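Local atomic coordinates of ACT domain protein (Streptococcus pneumoniae, PDB entry 1ZPV), a protein that is of unknown function but forms a homodimer of ACT domains, a fold that in other proteins often binds small regulatory ligands such as amino acids. Residues C[7-12]-C[76-81]; C[23-28]-C[64-69]; C[30-35]-C[50-55]; C[16-21]-C[43-48]. All blocks are in the same frame, centred on the assembly; numbering follows the deposited sequence. Where two conformers were deposited one is given.

In the fold
The four contacts build one βαββαβ domain, and their segments follow along the chain as 7-12, 16-21, 23-28, 30-35, 43-48, 50-55, 64-69 and 76-81. Contact 1 closes the domain by pairing strands 4-12 and 75-81. Contact 3 pairs 32-41 with 44-53 in the same four-stranded antiparallel sheet. Contact 2 joins the two helices, its centre about 10 Å from that of contact 1, with Phe66 lying on Ile8 and Ile79. Contact 4 sets the start of helix 18-28 on strand 44-53, about 19 Å between centres from contact 3. Contacts 1, 3 and 4 also touch the second subunit, consistent with the sheet face turned from the helices serving the dimer.

Contact 1. Residues C[7-12]-C[76-81]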
loop_
_atom_site.group_PDB
_atom_site.type_symbol
_atom_site.label_atom_id
_atom_site.label_comp_id
_atom_site.label_asym_id
_atom_site.label_seq_id
_atom_site.Cartn_x
_atom_site.Cartn_y
_atom_site.Cartn_z
ATOM N N ILE C 7 15.150 -0.361 -5.192
ATOM C CA ILE C 7 13.861 0.298 -5.026
ATOM C C ILE C 7 13.965 1.162 -3.775
ATOM O O ILE C 7 14.341 0.669 -2.725
ATOM C CB ILE C 7 12.698 -0.732 -4.885
ATOM C CG1 ILE C 7 12.623 -1.650 -6.134
ATOM C CG2 ILE C 7 11.373 0.001 -4.725
ATOM C CD1 ILE C 7 13.528 -2.887 -6.053
ATOM N N ILE C 8 13.677 2.454 -3.924
ATOM C CA ILE C 8 13.757 3.409 -2.840
ATOM C C ILE C 8 12.343 3.800 -2.449
ATOM O O ILE C 8 11.487 4.108 -3.306
ATOM C CB ILE C 8 14.538 4.681 -3.250
ATOM C CG1 ILE C 8 15.978 4.333 -3.641
ATOM C CG2 ILE C 8 14.439 5.811 -2.153
ATOM C CD1 ILE C 8 16.872 5.597 -4.084
ATOM N N THR C 9 12.090 3.815 -1.159
ATOM C CA THR C 9 10.763 4.193 -0.716
ATOM C C THR C 9 10.904 5.288 0.323
ATOM O O THR C 9 11.846 5.298 1.146
ATOM C CB THR C 9 9.954 2.975 -0.205
ATOM O OG1 THR C 9 10.658 2.350 0.840
ATOM C CG2 THR C 9 9.805 1.932 -1.296
ATOM N N VAL C 10 9.977 6.229 0.269
ATOM C CA VAL C 10 10.037 7.409 1.112
ATOM C C VAL C 10 8.672 7.664 1.751
ATOM O O VAL C 10 7.632 7.569 1.070
ATOM C CB VAL C 10 10.427 8.682 0.261
ATOM C CG1 VAL C 10 10.433 9.923 1.145
ATOM C CG2 VAL C 10 11.764 8.473 -0.487
ATOM N N VAL C 11 8.685 7.975 3.056
ATOM C CA VAL C 11 7.487 8.280 3.829
ATOM C C VAL C 11 7.786 9.470 4.711
ATOM O O VAL C 11 8.822 9.495 5.423
ATOM C CB VAL C 11 7.050 7.129 4.796
ATOM C CG1 VAL C 11 5.699 7.519 5.520
ATOM C CG2 VAL C 11 6.909 5.838 4.072
ATOM N N GLY C 12 6.887 10.445 4.677
ATOM C CA GLY C 12 6.943 11.563 5.599
ATOM C C GLY C 12 5.585 12.216 5.738
ATOM O O GLY C 12 4.630 11.805 5.085
ATOM N N LYS C 76 11.445 9.181 6.187
ATOM C CA LYS C 76 12.107 7.907 6.355
ATOM C C LYS C 76 12.392 7.368 4.969
ATOM O O LYS C 76 11.466 7.209 4.175
ATOM C CB LYS C 76 11.208 6.982 7.141
ATOM C CG LYS C 76 11.906 5.723 7.662
ATOM C CD LYS C 76 12.849 6.033 8.827
ATOM C CE LYS C 76 13.700 4.818 9.145
ATOM N NZ LYS C 76 12.848 3.594 9.058
ATOM N N ILE C 77 13.660 7.109 4.660
ATOM C CA ILE C 77 13.989 6.582 3.330
ATOM C C ILE C 77 14.523 5.153 3.434
ATOM O O ILE C 77 15.483 4.918 4.141
ATOM C CB ILE C 77 14.995 7.451 2.588
ATOM C CG1 ILE C 77 14.457 8.878 2.465
ATOM C CG2 ILE C 77 15.300 6.817 1.165
ATOM C CD1 ILE C 77 15.434 9.935 1.891
ATOM N N ASN C 78 13.926 4.229 2.691
ATOM C CA ASN C 78 14.376 2.842 2.708
ATOM C C ASN C 78 14.942 2.532 1.318
ATOM O O ASN C 78 14.422 3.039 0.297
ATOM C CB ASN C 78 13.214 1.909 3.111
ATOM C CG ASN C 78 12.941 1.902 4.650
ATOM O OD1 ASN C 78 13.317 0.953 5.363
ATOM N ND2 ASN C 78 12.292 2.945 5.153
ATOM N N ILE C 79 16.027 1.775 1.251
ATOM C CA ILE C 79 16.500 1.287 -0.066
ATOM C C ILE C 79 16.686 -0.231 -0.021
ATOM O O ILE C 79 17.214 -0.769 0.971
ATOM C CB ILE C 79 17.770 2.052 -0.571
ATOM C CG1 ILE C 79 18.215 1.562 -1.970
ATOM C CG2 ILE C 79 18.905 2.044 0.488
ATOM C CD1 ILE C 79 19.297 2.453 -2.621
ATOM N N GLN C 80 16.248 -0.915 -1.083
ATOM C CA GLN C 80 16.307 -2.363 -1.155
ATOM C C GLN C 80 16.958 -2.729 -2.492
ATOM O O GLN C 80 16.453 -2.313 -3.534
ATOM C CB GLN C 80 14.868 -2.900 -1.098
ATOM C CG GLN C 80 14.707 -4.388 -1.311
ATOM C CD GLN C 80 15.392 -5.197 -0.221
ATOM O OE1 GLN C 80 14.968 -5.185 0.937
ATOM N NE2 GLN C 80 16.471 -5.891 -0.590
ATOM N N SER C 81 18.044 -3.508 -2.472
ATOM C CA SER C 81 18.624 -4.021 -3.720
ATOM C C SER C 81 17.586 -4.911 -4.386
ATOM O O SER C 81 16.953 -5.756 -3.714
ATOM C CB SER C 81 19.895 -4.848 -3.443
ATOM O OG SER C 81 20.372 -5.373 -4.650
#
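Strands 7-12 and 76-81 run antiparallel, their short axes 4.7 Å apart, and six main-chain hydrogen bonds use both the N-H and the C=O of every second residue. Ile7 N gives to Gln80 O at 2.9 Å, and Ile7 O takes the return bond from Gln80 N. Thr9 and Asn78 exchange a second pair, that from Asn78 N to Thr9 O being 2.8 Å long and close to straight at 168°. At the far end Lys76 N reaches Val11 O at 2.7 Å, nearly along the C=O axis, while Val11 N gives to Lys76 O over a longer 3.1 Å. Ile8 and Val10, which form non-hydrogen-bonded pairs here, have backbone bonds to Ala49 and Met47 of strand 44-53, so strand 4-12 is satisfied from both edges. Side chains alternate. On the helix-facing side Ile8, Val10, Ile77 and Ile79 stand next to one another in a common direction; Ile8 CG2 and Ile77 CG2, both anti to their backbone N, meet at 3.6 Å, and Ile8 CG1 runs alongside Ile79 CG1 at 3.9 Å. Phe66 and Val22 of the helices cover this row. On the other face Thr9 OG1 sits between its own N and carbonyl carbon (chi1 57°), against Asn78 CB at 3.4 Å. There Ile7, Val11 and Asn78 pack on the second subunit, and Gln80 NE2 gives an in-plane bond to a lone pair of Ser81 O. Strand 4-12 is an inner strand, flanked by 44-53 and by the outermost strand 75-81, as in the ferredoxin-like βαββαβ sheet of ACT domains.

Contact 2. Residues C[23-28]-C[64-69]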
loop_
_atom_site.group_PDB
_atom_site.type_symbol
_atom_site.label_atom_id
_atom_site.label_comp_id
_atom_site.label_asym_id
_atom_site.label_seq_id
_atom_site.Cartn_x
_atom_site.Cartn_y
_atom_site.Cartn_z
ATOM N N SER C 23 15.157 13.298 -5.392
ATOM C CA SER C 23 15.687 13.183 -6.782
ATOM C C SER C 23 17.102 13.770 -6.924
ATOM O O SER C 23 17.924 13.223 -7.652
ATOM C CB SER C 23 14.732 13.799 -7.839
ATOM O OG SER C 23 14.529 15.213 -7.633
ATOM N N GLY C 24 17.339 14.885 -6.217
ATOM C CA GLY C 24 18.624 15.581 -6.166
ATOM C C GLY C 24 19.695 14.715 -5.517
ATOM O O GLY C 24 20.808 14.629 -6.047
ATOM N N LYS C 25 19.347 14.056 -4.398
ATOM C CA LYS C 25 20.271 13.101 -3.735
ATOM C C LYS C 25 20.638 11.903 -4.630
ATOM O O LYS C 25 21.814 11.505 -4.724
ATOM C CB LYS C 25 19.643 12.582 -2.433
ATOM C CG LYS C 25 20.590 11.722 -1.586
ATOM C CD LYS C 25 21.810 12.517 -1.157
ATOM C CE LYS C 25 22.722 11.671 -0.278
ATOM N NZ LYS C 25 23.840 12.524 0.220
ATOM N N ILE C 26 19.624 11.326 -5.276
ATOM C CA ILE C 26 19.843 10.216 -6.234
ATOM C C ILE C 26 20.845 10.616 -7.346
ATOM O O ILE C 26 21.779 9.868 -7.652
ATOM C CB ILE C 26 18.498 9.730 -6.818
ATOM C CG1 ILE C 26 17.598 9.117 -5.741
ATOM C CG2 ILE C 26 18.681 8.766 -7.972
ATOM C CD1 ILE C 26 16.174 8.873 -6.285
ATOM N N ALA C 27 20.667 11.796 -7.939
ATOM C CA ALA C 27 21.597 12.302 -8.955
ATOM C C ALA C 27 23.019 12.578 -8.372
ATOM O O ALA C 27 24.012 12.245 -9.012
ATOM C CB ALA C 27 21.025 13.560 -9.623
ATOM N N GLU C 28 23.101 13.127 -7.157
ATOM C CA GLU C 28 24.406 13.366 -6.485
ATOM C C GLU C 28 25.186 12.063 -6.309
ATOM O O GLU C 28 26.419 12.012 -6.464
ATOM C CB GLU C 28 24.236 14.080 -5.127
ATOM C CG GLU C 28 25.548 14.175 -4.273
ATOM C CD GLU C 28 25.289 14.042 -2.744
ATOM O OE1 GLU C 28 25.041 15.087 -2.091
ATOM O OE2 GLU C 28 25.314 12.907 -2.202
ATOM N N ASN C 64 22.752 3.638 4.825
ATOM C CA ASN C 64 23.115 4.640 5.826
ATOM C C ASN C 64 22.975 6.056 5.303
ATOM O O ASN C 64 22.458 6.928 6.000
ATOM C CB ASN C 64 24.547 4.431 6.343
ATOM C CG ASN C 64 24.610 3.369 7.458
ATOM O OD1 ASN C 64 23.590 2.828 7.878
ATOM N ND2 ASN C 64 25.816 3.060 7.907
ATOM N N GLU C 65 23.481 6.284 4.102
ATOM C CA GLU C 65 23.453 7.618 3.490
ATOM C C GLU C 65 22.026 8.117 3.213
ATOM O O GLU C 65 21.711 9.290 3.495
ATOM C CB GLU C 65 24.294 7.616 2.225
ATOM C CG GLU C 65 24.340 8.927 1.506
ATOM C CD GLU C 65 25.350 9.910 2.094
ATOM O OE1 GLU C 65 25.928 9.674 3.191
ATOM O OE2 GLU C 65 25.556 10.926 1.417
ATOM N N PHE C 66 21.156 7.239 2.709
ATOM C CA PHE C 66 19.760 7.624 2.480
ATOM C C PHE C 66 18.988 7.905 3.781
ATOM O O PHE C 66 18.220 8.859 3.851
ATOM C CB PHE C 66 19.051 6.590 1.586
ATOM C CG PHE C 66 19.255 6.841 0.102
ATOM C CD1 PHE C 66 19.935 5.935 -0.694
ATOM C CD2 PHE C 66 18.759 7.986 -0.491
ATOM C CE1 PHE C 66 20.083 6.179 -2.095
ATOM C CE2 PHE C 66 18.914 8.243 -1.852
ATOM C CZ PHE C 66 19.573 7.359 -2.658
ATOM N N GLU C 67 19.236 7.110 4.801
ATOM C CA GLU C 67 18.601 7.319 6.099
ATOM C C GLU C 67 19.086 8.641 6.706
ATOM O O GLU C 67 18.301 9.432 7.241
ATOM C CB GLU C 67 18.865 6.116 7.013
ATOM C CG GLU C 67 18.489 6.348 8.478
ATOM C CD GLU C 67 18.616 5.090 9.305
ATOM O OE1 GLU C 67 19.764 4.626 9.566
ATOM O OE2 GLU C 67 17.554 4.565 9.713
ATOM N N ALA C 68 20.381 8.904 6.612
ATOM C CA ALA C 68 20.918 10.158 7.124
ATOM C C ALA C 68 20.357 11.366 6.356
ATOM O O ALA C 68 19.989 12.380 6.980
ATOM C CB ALA C 68 22.447 10.156 7.080
ATOM N N PHE C 69 20.310 11.271 5.019
ATOM C CA PHE C 69 19.742 12.342 4.209
ATOM C C PHE C 69 18.248 12.536 4.494
ATOM O O PHE C 69 17.772 13.674 4.658
ATOM C CB PHE C 69 19.947 12.115 2.707
ATOM C CG PHE C 69 19.304 13.194 1.860
ATOM C CD1 PHE C 69 19.869 14.455 1.784
ATOM C CD2 PHE C 69 18.086 12.953 1.204
ATOM C CE1 PHE C 69 19.247 15.482 1.048
ATOM C CE2 PHE C 69 17.466 13.945 0.446
ATOM C CZ PHE C 69 18.047 15.228 0.372
#
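The helical segments 23-28 and 64-69 run roughly antiparallel, 148° between their directions, with axes 11.6 Å apart, a spacing that leaves the joining to long side chains. Lys25 does most of it. Its CG is anti to the backbone N (chi1 -173°) and its chain bends once, at chi2, before running straight to the ammonium group. On the way the aliphatic part meets the Phe69 ring, the two side chains extending toward one another: CB stands over one face of the ring, 4.0 Å from its centroid, in a CH-pi contact, and CD lies above the CG and CD1 rim of the ring. Lys25 CG also meets Phe66 CE2 at 3.9 Å. Phe66 CZ in turn takes Ile26 CG1 at 4.1 Å, the two side chains crossing at about a right angle, and the same Phe66 ring rests on Ile8, Ile77 and Ile79 of the sheet. At the tip, Lys25 NZ is gripped by two carboxylates. Glu65 OE2, 2.6 Å away, is approached from above its carboxylate plane, whereas Glu28 OE2, one helical turn further along in the lysine's own helix, receives NZ on its syn lone pair at 2.9 Å. Those two oxygens stand only 4.1 Å apart. The ammonium group probably offsets the repulsion between the two carboxylates, and the short bonds are consistent with a fully protonated lysine bridging the helices above a hydrophobic core.

Contact 3. Residues C[30-35]-C[50-55]; sequences GLNIDD and VVSSDE
Val50 opens the pairing with a two-sided grip: its N gives to Asp35 O at 2.9 Å, from above the carbonyl plane, while its O accepts from Asp34 N at 2.8 Å and, weakly, from Asp35 N. Two residues of the 30-35 segment therefore face one of its partner. Val51, on the helix side of the sheet, brings its CA to 3.0 Å from Asn32 O in a CA-H...O contact and sets CG2 against Leu31 CD1. Ser52 pairs fully with Asn32: Ser52 O takes Asn32 N at 2.7 Å, nearly along the C=O axis, and Ser52 N returns a bond to Asn32 O. Its OG, lodged between its own N and carbonyl carbon (chi1 65°), donates to the syn lone pair of Asp34 OD2 at 2.7 Å; Lys5 makes a salt bridge to that oxygen. At Ser53 CB touches Leu31 CD2, and OG accepts from Glu55 N in an ST turn and is linked through a water to Gly30 O, which lies in the Schellman motif ending helix 18-28. This is the open end of hairpin 32-41/44-53, with a classic bulge where outermost strand 32-41 meets inner strand 44-53 of the ACT sheet.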
loop_
_atom_site.group_PDB
_atom_site.type_symbol
_atom_site.label_atom_id
_atom_site.label_comp_id
_atom_site.label_asym_id
_atom_site.label_seq_id
_atom_site.Cartn_x
_atom_site.Cartn_y
_atom_site.Cartn_z
ATOM N N GLY C 30 25.080 9.695 -8.302
ATOM C CA GLY C 30 25.299 9.230 -9.670
ATOM C C GLY C 30 24.405 8.063 -10.067
ATOM O O GLY C 30 24.803 7.249 -10.914
ATOM N N LEU C 31 23.205 7.981 -9.479
ATOM C CA LEU C 31 22.282 6.890 -9.800
ATOM C C LEU C 31 21.248 7.364 -10.841
ATOM O O LEU C 31 20.889 8.554 -10.872
ATOM C CB LEU C 31 21.598 6.331 -8.554
ATOM C CG LEU C 31 22.490 5.913 -7.380
ATOM C CD1 LEU C 31 21.609 5.595 -6.165
ATOM C CD2 LEU C 31 23.356 4.717 -7.766
ATOM N N ASN C 32 20.830 6.455 -11.711
ATOM C CA ASN C 32 19.711 6.730 -12.648
ATOM C C ASN C 32 18.320 6.502 -12.027
ATOM O O ASN C 32 18.129 5.513 -11.345
ATOM C CB ASN C 32 19.840 5.809 -13.871
ATOM C CG ASN C 32 21.161 5.950 -14.534
ATOM O OD1 ASN C 32 21.541 7.052 -14.934
ATOM N ND2 ASN C 32 21.893 4.850 -14.638
ATOM N N ILE C 33 17.355 7.379 -12.298
ATOM C CA ILE C 33 15.958 7.093 -11.978
ATOM C C ILE C 33 15.263 6.398 -13.170
ATOM O O ILE C 33 14.885 7.052 -14.148
ATOM C CB ILE C 33 15.197 8.394 -11.634
ATOM C CG1 ILE C 33 15.922 9.163 -10.521
ATOM C CG2 ILE C 33 13.679 8.093 -11.301
ATOM C CD1 ILE C 33 15.257 10.557 -10.164
ATOM N N ASP C 34 15.094 5.079 -13.086
ATOM C CA ASP C 34 14.372 4.332 -14.118
ATOM C C ASP C 34 12.864 4.542 -14.063
ATOM O O ASP C 34 12.172 4.472 -15.086
ATOM C CB ASP C 34 14.710 2.855 -13.978
ATOM C CG ASP C 34 16.201 2.607 -14.136
ATOM O OD1 ASP C 34 16.755 3.082 -15.123
ATOM O OD2 ASP C 34 16.812 1.988 -13.250
ATOM N N ASP C 35 12.346 4.774 -12.859
ATOM C CA ASP C 35 10.915 5.019 -12.691
ATOM C C ASP C 35 10.684 5.656 -11.331
ATOM O O ASP C 35 11.494 5.496 -10.401
ATOM C CB ASP C 35 10.067 3.730 -12.795
ATOM C CG ASP C 35 8.626 4.008 -13.284
ATOM O OD1 ASP C 35 8.226 5.198 -13.296
ATOM O OD2 ASP C 35 7.888 3.032 -13.596
ATOM N N VAL C 50 12.665 3.548 -8.637
ATOM C CA VAL C 50 13.534 2.445 -9.013
ATOM C C VAL C 50 14.722 3.123 -9.636
ATOM O O VAL C 50 14.571 3.927 -10.566
ATOM C CB VAL C 50 12.865 1.452 -10.004
ATOM C CG1 VAL C 50 13.926 0.490 -10.653
ATOM C CG2 VAL C 50 11.792 0.622 -9.299
ATOM N N VAL C 51 15.896 2.785 -9.107
ATOM C CA VAL C 51 17.137 3.448 -9.476
ATOM C C VAL C 51 18.127 2.365 -9.924
ATOM O O VAL C 51 17.972 1.169 -9.602
ATOM C CB VAL C 51 17.674 4.301 -8.265
ATOM C CG1 VAL C 51 16.626 5.447 -7.902
ATOM C CG2 VAL C 51 17.984 3.396 -7.037
ATOM N N SER C 52 19.115 2.767 -10.707
ATOM C CA SER C 52 20.147 1.829 -11.178
ATOM C C SER C 52 21.463 2.542 -11.446
ATOM O O SER C 52 21.524 3.803 -11.541
ATOM C CB SER C 52 19.671 1.109 -12.452
ATOM O OG SER C 52 19.526 2.039 -13.515
ATOM N N SER C 53 22.518 1.742 -11.532
ATOM C CA SER C 53 23.835 2.223 -11.916
ATOM C C SER C 53 24.487 1.169 -12.797
ATOM O O SER C 53 24.211 -0.017 -12.643
ATOM C CB SER C 53 24.700 2.421 -10.678
ATOM O OG SER C 53 25.992 2.945 -11.027
ATOM N N ASP C 54 25.384 1.592 -13.674
ATOM C CA ASP C 54 26.221 0.633 -14.414
ATOM C C ASP C 54 27.439 0.144 -13.628
ATOM O O ASP C 54 28.187 -0.705 -14.113
ATOM C CB ASP C 54 26.574 1.135 -15.829
ATOM C CG ASP C 54 27.620 2.243 -15.840
ATOM O OD1 ASP C 54 28.082 2.684 -14.768
ATOM O OD2 ASP C 54 27.990 2.680 -16.955
ATOM N N GLU C 55 27.638 0.693 -12.425
ATOM C CA GLU C 55 28.688 0.241 -11.510
ATOM C C GLU C 55 28.050 -0.419 -10.293
ATOM O O GLU C 55 26.958 -0.027 -9.874
ATOM C CB GLU C 55 29.539 1.414 -11.029
ATOM C CG GLU C 55 29.365 2.669 -11.843
ATOM C CD GLU C 55 30.652 3.148 -12.460
ATOM O OE1 GLU C 55 31.590 2.319 -12.594
ATOM O OE2 GLU C 55 30.715 4.351 -12.834
HETATM O O HOH W 1 26.520 5.371 -11.279
#

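Contact 4. Residues C[16-21]-C[43-48]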
loop_
_atom_site.group_PDB
_atom_site.type_symbol
_atom_site.label_atom_id
_atom_site.label_comp_id
_atom_site.label_asym_id
_atom_site.label_seq_id
_atom_site.Cartn_x
_atom_site.Cartn_y
_atom_site.Cartn_z
ATOM N N SER C 16 6.249 19.039 0.908
ATOM C CA SER C 16 7.064 20.197 0.539
ATOM C C SER C 16 8.559 19.859 0.446
ATOM O O SER C 16 9.137 19.360 1.389
ATOM C CB SER C 16 6.837 21.374 1.493
ATOM O OG SER C 16 7.571 22.467 0.979
ATOM N N GLY C 17 9.145 20.097 -0.724
ATOM C CA GLY C 17 10.563 19.903 -0.957
ATOM C C GLY C 17 11.047 18.469 -1.121
ATOM O O GLY C 17 12.216 18.254 -1.422
ATOM N N ILE C 18 10.172 17.490 -0.919
ATOM C CA ILE C 18 10.640 16.087 -0.862
ATOM C C ILE C 18 11.094 15.540 -2.213
ATOM O O ILE C 18 12.191 14.980 -2.323
ATOM C CB ILE C 18 9.620 15.127 -0.157
ATOM C CG1 ILE C 18 9.337 15.592 1.291
ATOM C CG2 ILE C 18 10.140 13.663 -0.141
ATOM C CD1 ILE C 18 10.658 15.955 2.095
ATOM N N VAL C 19 10.259 15.697 -3.236
ATOM C CA VAL C 19 10.628 15.257 -4.585
ATOM C C VAL C 19 11.967 15.850 -5.041
ATOM O O VAL C 19 12.829 15.136 -5.558
ATOM C CB VAL C 19 9.562 15.591 -5.618
ATOM C CG1 VAL C 19 10.082 15.191 -7.011
ATOM C CG2 VAL C 19 8.257 14.805 -5.271
ATOM N N ALA C 20 12.141 17.154 -4.841
ATOM C CA ALA C 20 13.408 17.789 -5.201
ATOM C C ALA C 20 14.584 17.240 -4.389
ATOM O O ALA C 20 15.668 16.999 -4.934
ATOM C CB ALA C 20 13.312 19.295 -5.051
ATOM N N GLY C 21 14.374 17.061 -3.076
ATOM C CA GLY C 21 15.491 16.638 -2.202
ATOM C C GLY C 21 15.925 15.225 -2.592
ATOM O O GLY C 21 17.102 14.944 -2.758
ATOM N N GLU C 43 -2.401 10.599 5.964
ATOM C CA GLU C 43 -1.877 11.923 6.286
ATOM C C GLU C 43 -0.413 12.105 5.849
ATOM O O GLU C 43 0.240 13.085 6.230
ATOM C CB GLU C 43 -2.004 12.181 7.798
ATOM C CG GLU C 43 -1.291 11.121 8.668
ATOM C CD GLU C 43 -1.277 11.446 10.158
ATOM O OE1 GLU C 43 -1.264 12.651 10.494
ATOM O OE2 GLU C 43 -1.279 10.494 11.001
ATOM N N TYR C 44 0.086 11.163 5.052
ATOM C CA TYR C 44 1.521 11.081 4.702
ATOM C C TYR C 44 1.764 11.320 3.208
ATOM O O TYR C 44 0.880 11.098 2.388
ATOM C CB TYR C 44 2.070 9.696 5.118
ATOM C CG TYR C 44 1.768 9.393 6.557
ATOM C CD1 TYR C 44 2.463 10.007 7.585
ATOM C CD2 TYR C 44 0.730 8.527 6.888
ATOM C CE1 TYR C 44 2.138 9.751 8.915
ATOM C CE2 TYR C 44 0.407 8.267 8.177
ATOM C CZ TYR C 44 1.107 8.869 9.186
ATOM O OH TYR C 44 0.726 8.567 10.448
ATOM N N PHE C 45 2.954 11.817 2.882
ATOM C CA PHE C 45 3.415 11.933 1.522
ATOM C C PHE C 45 4.353 10.773 1.292
ATOM O O PHE C 45 5.214 10.499 2.128
ATOM C CB PHE C 45 4.168 13.255 1.282
ATOM C CG PHE C 45 4.722 13.355 -0.107
ATOM C CD1 PHE C 45 3.853 13.459 -1.201
ATOM C CD2 PHE C 45 6.100 13.292 -0.345
ATOM C CE1 PHE C 45 4.344 13.520 -2.495
ATOM C CE2 PHE C 45 6.607 13.356 -1.697
ATOM C CZ PHE C 45 5.732 13.458 -2.736
ATOM N N THR C 46 4.177 10.068 0.181
ATOM C CA THR C 46 4.994 8.912 -0.099
ATOM C C THR C 46 5.542 8.962 -1.530
ATOM O O THR C 46 4.918 9.529 -2.424
ATOM C CB THR C 46 4.212 7.613 0.067
ATOM O OG1 THR C 46 3.332 7.454 -1.048
ATOM C CG2 THR C 46 3.395 7.616 1.389
HETATM N N MSE C 47 6.740 8.438 -1.730
HETATM C CA MSE C 47 7.189 8.287 -3.122
HETATM C C MSE C 47 7.953 7.005 -3.208
HETATM O O MSE C 47 8.412 6.474 -2.187
HETATM C CB MSE C 47 8.008 9.494 -3.627
HETATM C CG MSE C 47 9.155 9.843 -2.823
HETATM SE SE MSE C 47 10.039 11.495 -3.398
HETATM C CE MSE C 47 10.927 10.887 -4.731
HETATM N N MSE C 48 8.062 6.493 -4.415
HETATM C CA MSE C 48 8.867 5.320 -4.645
HETATM C C MSE C 48 9.612 5.513 -5.943
HETATM O O MSE C 48 9.090 6.162 -6.875
HETATM C CB MSE C 48 7.980 4.086 -4.645
HETATM C CG MSE C 48 7.464 3.754 -3.241
HETATM SE SE MSE C 48 6.569 2.054 -3.126
HETATM C CE MSE C 48 6.747 1.655 -1.330
#
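The best-held polar group of the two segments is the Glu43 carboxylate, gripped by two salt bridges: Lys13 NZ reaches OE1 and Lys5 NZ of the second subunit reaches OE2. Gly17 O takes one bond, from Gly21 N at 3.0 Å, the opening bond of helix 18-28; Gly17 occupies the N-cap position, with a positive phi of 76° that glycine tolerates easily. Across the contact itself everything is apolar. Phe45, its CG anti to the backbone N (chi1 177°), extends its ring toward the first turn of the helix. Ile18 and Phe45 pass one another, each heading for the other's backbone, so that Ile18 CB comes to 3.8 Å from Phe45 CE2, while Ile18 CG2 lies at the ring edge, near its plane. In the ACT fold the first helix packs on one face of the antiparallel sheet, and this is where that helix begins, over strand 44-53. Val19 CG2 arrives at about a right angle to the same side chain, touching Phe45 CZ at 3.8 Å. Selenomethionine Met47 starts from the crowded position between its N and carbonyl carbon (chi1 55°) and bends at chi3, which carries SE against the first turn of the helix: 3.9 Å from Ile18 CG2 and 4.0 Å from Val19 CA. Val10 of the adjoining strand touches both Ile18 and Met47, and Gln38 lies against Phe45 and Met47.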